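Local coordinates for putative solute-binding component of ABC transporter (Clostridium phytofermentans, PDB 4YS6), which probably serves as the sugar-capturing, extracytoplasmic component of an ABC transporter, and holds beta-D-glucose in the cleft between its two lobes, at residues A[50-61]-A[292-302]. Sequence-based numbering, arbitrary orientation.
With NA (sodium ion), chain I; BGC (beta-D-glucopyranose), chain D.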
loop_
_atom_site.group_PDB
_atom_site.type_symbol
_atom_site.label_atom_id
_atom_site.label_comp_id
_atom_site.label_asym_id
_atom_site.label_seq_id
_atom_site.Cartn_x
_atom_site.Cartn_y
_atom_site.Cartn_z
ATOM N N ARG A 50 -7.365 3.843 3.472
ATOM C CA ARG A 50 -6.462 4.984 3.438
ATOM C C ARG A 50 -6.865 6.039 2.403
ATOM O O ARG A 50 -6.671 7.241 2.638
ATOM C CB ARG A 50 -4.999 4.548 3.185
ATOM C CG ARG A 50 -4.722 3.914 1.863
ATOM C CD ARG A 50 -3.231 3.901 1.565
ATOM N NE ARG A 50 -2.728 5.233 1.234
ATOM C CZ ARG A 50 -1.492 5.465 0.785
ATOM N NH1 ARG A 50 -0.617 4.479 0.685
ATOM N NH2 ARG A 50 -1.106 6.694 0.456
ATOM N N TRP A 51 -7.449 5.621 1.292
ATOM C CA TRP A 51 -7.705 6.542 0.169
ATOM C C TRP A 51 -8.749 7.566 0.533
ATOM O O TRP A 51 -8.788 8.639 -0.064
ATOM C CB TRP A 51 -8.108 5.778 -1.099
ATOM C CG TRP A 51 -7.124 4.702 -1.388
ATOM C CD1 TRP A 51 -7.318 3.365 -1.217
ATOM C CD2 TRP A 51 -5.758 4.852 -1.822
ATOM N NE1 TRP A 51 -6.178 2.673 -1.513
ATOM C CE2 TRP A 51 -5.198 3.561 -1.867
ATOM C CE3 TRP A 51 -4.957 5.950 -2.164
ATOM C CZ2 TRP A 51 -3.882 3.335 -2.269
ATOM C CZ3 TRP A 51 -3.642 5.714 -2.539
ATOM C CH2 TRP A 51 -3.122 4.424 -2.593
ATOM N N ASN A 52 -9.571 7.263 1.542
ATOM C CA ASN A 52 -10.477 8.269 2.101
ATOM C C ASN A 52 -9.690 9.430 2.697
ATOM O O ASN A 52 -10.020 10.606 2.491
ATOM C CB ASN A 52 -11.379 7.647 3.149
ATOM C CG ASN A 52 -12.346 6.637 2.549
ATOM O OD1 ASN A 52 -13.377 7.001 1.995
ATOM N ND2 ASN A 52 -12.014 5.378 2.646
ATOM N N GLN A 53 -8.633 9.090 3.419
ATOM C CA GLN A 53 -7.767 10.095 4.019
ATOM C C GLN A 53 -6.892 10.767 2.968
ATOM O O GLN A 53 -6.725 11.982 2.996
ATOM C CB GLN A 53 -6.907 9.483 5.111
ATOM C CG GLN A 53 -7.641 9.256 6.439
ATOM C CD GLN A 53 -8.490 8.021 6.420
ATOM O OE1 GLN A 53 -7.969 6.914 6.328
ATOM N NE2 GLN A 53 -9.809 8.194 6.487
ATOM N N ASP A 54 -6.339 9.991 2.043
ATOM C CA ASP A 54 -5.544 10.573 0.969
ATOM C C ASP A 54 -6.343 11.648 0.217
ATOM O O ASP A 54 -5.862 12.760 0.005
ATOM C CB ASP A 54 -5.096 9.503 -0.022
ATOM C CG ASP A 54 -4.051 8.558 0.540
ATOM O OD1 ASP A 54 -2.863 8.956 0.703
ATOM O OD2 ASP A 54 -4.413 7.398 0.789
ATOM N N GLY A 55 -7.566 11.310 -0.164
ATOM C CA GLY A 55 -8.390 12.205 -0.961
ATOM C C GLY A 55 -8.805 13.432 -0.187
ATOM O O GLY A 55 -8.746 14.548 -0.700
ATOM N N SER A 56 -9.230 13.231 1.057
ATOM C CA SER A 56 -9.624 14.346 1.903
ATOM C C SER A 56 -8.466 15.266 2.182
ATOM O O SER A 56 -8.632 16.482 2.202
ATOM C CB SER A 56 -10.195 13.850 3.230
ATOM O OG SER A 56 -11.479 13.307 3.027
ATOM N N ASN A 57 -7.298 14.690 2.433
ATOM C CA ASN A 57 -6.129 15.503 2.714
ATOM C C ASN A 57 -5.669 16.258 1.456
ATOM O O ASN A 57 -5.317 17.435 1.537
ATOM C CB ASN A 57 -5.011 14.638 3.293
ATOM C CG ASN A 57 -5.322 14.157 4.699
ATOM O OD1 ASN A 57 -5.953 14.860 5.479
ATOM N ND2 ASN A 57 -4.841 12.977 5.039
HETATM N N MSE A 58 -5.705 15.610 0.298
HETATM C CA MSE A 58 -5.398 16.300 -0.950
HETATM C C MSE A 58 -6.344 17.458 -1.191
HETATM O O MSE A 58 -5.928 18.556 -1.552
HETATM C CB MSE A 58 -5.482 15.316 -2.122
HETATM C CG MSE A 58 -4.315 14.407 -2.255
HETATM SE SE MSE A 58 -2.668 15.413 -2.761
HETATM C CE MSE A 58 -3.295 16.593 -4.179
ATOM N N GLU A 59 -7.639 17.209 -1.038
ATOM C CA GLU A 59 -8.625 18.265 -1.267
ATOM C C GLU A 59 -8.406 19.441 -0.315
ATOM O O GLU A 59 -8.394 20.598 -0.722
ATOM C CB GLU A 59 -10.041 17.709 -1.098
ATOM C CG GLU A 59 -11.125 18.711 -1.405
ATOM C CD GLU A 59 -12.486 18.052 -1.463
ATOM O OE1 GLU A 59 -12.814 17.296 -0.525
ATOM O OE2 GLU A 59 -13.214 18.272 -2.450
ATOM N N LYS A 60 -8.231 19.148 0.971
ATOM C CA LYS A 60 -8.051 20.198 1.958
ATOM C C LYS A 60 -6.817 21.031 1.667
ATOM O O LYS A 60 -6.880 22.252 1.698
ATOM C CB LYS A 60 -7.938 19.610 3.367
ATOM C CG LYS A 60 -7.585 20.652 4.427
ATOM C CD LYS A 60 -7.378 20.017 5.789
ATOM C CE LYS A 60 -7.105 21.073 6.854
ATOM N NZ LYS A 60 -5.834 21.814 6.617
ATOM N N GLN A 61 -5.696 20.362 1.404
ATOM C CA GLN A 61 -4.429 21.062 1.255
ATOM C C GLN A 61 -4.367 21.798 -0.077
ATOM O O GLN A 61 -3.816 22.881 -0.134
ATOM C CB GLN A 61 -3.271 20.086 1.418
ATOM C CG GLN A 61 -3.222 19.521 2.829
ATOM C CD GLN A 61 -1.988 18.707 3.090
ATOM O OE1 GLN A 61 -0.891 19.077 2.673
ATOM N NE2 GLN A 61 -2.150 17.608 3.818
ATOM N N LYS A 292 2.011 5.184 7.566
ATOM C CA LYS A 292 2.303 6.055 6.458
ATOM C C LYS A 292 1.361 7.267 6.567
ATOM O O LYS A 292 0.151 7.182 6.343
ATOM C CB LYS A 292 2.128 5.307 5.126
ATOM C CG LYS A 292 2.930 4.003 5.056
ATOM C CD LYS A 292 3.092 3.457 3.658
ATOM C CE LYS A 292 1.777 3.128 2.967
ATOM N NZ LYS A 292 2.105 2.399 1.703
ATOM N N ASP A 293 1.912 8.400 6.972
ATOM C CA ASP A 293 1.068 9.551 7.283
ATOM C C ASP A 293 0.605 10.187 5.964
ATOM O O ASP A 293 1.380 10.894 5.307
ATOM C CB ASP A 293 1.826 10.560 8.152
ATOM C CG ASP A 293 0.925 11.649 8.707
ATOM O OD1 ASP A 293 -0.118 11.962 8.086
ATOM O OD2 ASP A 293 1.256 12.207 9.774
ATOM N N THR A 294 -0.642 9.920 5.576
ATOM C CA THR A 294 -1.143 10.433 4.294
ATOM C C THR A 294 -1.167 11.956 4.239
ATOM O O THR A 294 -1.189 12.532 3.151
ATOM C CB THR A 294 -2.567 9.912 3.964
ATOM O OG1 THR A 294 -3.521 10.324 4.954
ATOM C CG2 THR A 294 -2.569 8.418 3.870
ATOM N N ARG A 295 -1.175 12.625 5.396
ATOM C CA ARG A 295 -1.178 14.076 5.399
ATOM C C ARG A 295 0.151 14.593 4.860
ATOM O O ARG A 295 0.218 15.633 4.184
ATOM C CB ARG A 295 -1.406 14.606 6.809
ATOM C CG ARG A 295 -2.680 14.161 7.437
ATOM C CD ARG A 295 -2.710 14.598 8.884
ATOM N NE ARG A 295 -1.685 13.882 9.644
ATOM C CZ ARG A 295 -1.543 13.968 10.958
ATOM N NH1 ARG A 295 -2.345 14.742 11.655
ATOM N NH2 ARG A 295 -0.596 13.279 11.560
ATOM N N THR A 296 1.219 13.869 5.195
ATOM C CA THR A 296 2.567 14.216 4.759
ATOM C C THR A 296 2.733 14.004 3.274
ATOM O O THR A 296 3.324 14.831 2.574
ATOM C CB THR A 296 3.618 13.369 5.492
ATOM O OG1 THR A 296 3.478 13.590 6.897
ATOM C CG2 THR A 296 5.030 13.750 5.059
ATOM N N LEU A 297 2.232 12.871 2.800
ATOM C CA LEU A 297 2.272 12.584 1.369
ATOM C C LEU A 297 1.514 13.670 0.608
ATOM O O LEU A 297 2.024 14.211 -0.380
ATOM C CB LEU A 297 1.691 11.202 1.073
ATOM C CG LEU A 297 1.678 10.770 -0.391
ATOM C CD1 LEU A 297 3.049 10.863 -0.991
ATOM C CD2 LEU A 297 1.153 9.331 -0.493
ATOM N N ALA A 298 0.309 14.007 1.070
ATOM C CA ALA A 298 -0.486 15.046 0.426
ATOM C C ALA A 298 0.263 16.373 0.423
ATOM O O ALA A 298 0.254 17.081 -0.584
ATOM C CB ALA A 298 -1.832 15.201 1.087
ATOM N N SER A 299 0.934 16.696 1.524
ATOM C CA SER A 299 1.701 17.931 1.606
ATOM C C SER A 299 2.796 17.982 0.545
ATOM O O SER A 299 3.014 19.018 -0.092
ATOM C CB SER A 299 2.315 18.083 3.007
ATOM O OG SER A 299 3.083 19.276 3.049
ATOM N N GLN A 300 3.467 16.859 0.332
ATOM C CA GLN A 300 4.550 16.797 -0.633
ATOM C C GLN A 300 3.985 16.948 -2.040
ATOM O O GLN A 300 4.569 17.639 -2.886
ATOM C CB GLN A 300 5.329 15.497 -0.502
ATOM C CG GLN A 300 6.170 15.436 0.740
ATOM C CD GLN A 300 7.123 16.616 0.841
ATOM O OE1 GLN A 300 7.011 17.444 1.742
ATOM N NE2 GLN A 300 8.039 16.712 -0.099
ATOM N N VAL A 301 2.834 16.328 -2.287
ATOM C CA VAL A 301 2.213 16.460 -3.604
ATOM C C VAL A 301 1.792 17.906 -3.882
ATOM O O VAL A 301 2.010 18.428 -4.998
ATOM C CB VAL A 301 1.034 15.509 -3.737
ATOM C CG1 VAL A 301 0.209 15.819 -5.000
ATOM C CG2 VAL A 301 1.565 14.105 -3.778
ATOM N N VAL A 302 1.232 18.599 -2.887
ATOM C CA VAL A 302 0.843 19.987 -3.104
ATOM C C VAL A 302 2.075 20.851 -3.366
ATOM O O VAL A 302 1.992 21.776 -4.161
ATOM C CB VAL A 302 0.013 20.530 -1.927
ATOM C CG1 VAL A 302 -0.261 22.024 -2.078
ATOM C CG2 VAL A 302 -1.311 19.754 -1.847
HETATM NA NA NA I . -12.781 11.371 3.009
HETATM C C2 BGC D . -0.675 1.248 -0.943
HETATM C C3 BGC D . -0.973 0.622 0.380
HETATM C C4 BGC D . -2.359 0.140 0.480
HETATM C C5 BGC D . -2.745 -0.742 -0.667
HETATM C C6 BGC D . -4.220 -1.082 -0.715
HETATM C C1 BGC D . -0.942 0.225 -2.065
HETATM O O1 BGC D . -0.728 0.707 -3.241
HETATM O O2 BGC D . 0.688 1.651 -0.996
HETATM O O3 BGC D . -0.691 1.650 1.403
HETATM O O4 BGC D . -2.557 -0.663 1.671
HETATM O O5 BGC D . -2.416 -0.034 -1.900
HETATM O O6 BGC D . -5.035 0.062 -0.519
HETATM O O HOH W 1 -14.176 9.854 1.785
HETATM O O HOH W 2 -13.232 10.570 5.216
HETATM O O HOH W 3 -12.714 12.050 0.649
#
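Arg50 and Lys292 converge on one hydroxyl oxygen of the bound glucose, O3, with Arg50 NH1 and Lys292 NZ each donating to it from 2.9 Å; Lys292 NZ also hydrogen-bonds to Gln271. The closeness of the two cations is probably eased by the sugar oxygens and by acids such as Asp124, which forms a salt bridge with Arg50. CG of Arg50 is wedged between its own N and C (chi1 64°), and the bend at chi3 lays the guanidinium against Trp51, whose CH2 sits 3.8 Å above its plane. Through its NE/NH2 edge Arg50 makes a two-pronged salt bridge with Asp54, one helical turn on: NE meets OD2, while NH2 reaches OD1 along a nearly straight line (177°). With Tyr123 also bonded to Asp54 OD1, this second shell probably fixes the rotation of the arginine.

Behind the pocket the axes of segments 50-61 and 294-302 cross at -41°. Thr294 is the knob, set among Arg50, Gln53, Asp54 and Asn57; a small branched residue fits, its methyl CG2 crossing the Asp54 carboxylate while OG1 bonds to Tyr353. Ala298 then lets the helices approach closely, its CB 3.9 Å from selenomethionine Met58 SE. The flexible Met58 chain crosses Val301 at about a right angle, near strand 119-123. At the far end, Gln61 NE2 comes to a lone pair of Arg295 O (3.1 Å), in the carbonyl plane, although that oxygen already accepts Ser299 N within its helix. Asp293 caps helix 294-309 through Arg295 N.

The chemistry therefore grades from charged donors at the sugar, through a buried salt bridge, to apolar packing and the side-chain-to-backbone hydrogen bond of Gln61, consistent with a sugar-binding lobe in which Arg50 and Trp51, with Lys292 in the loop before helix 294-309, face the sugar.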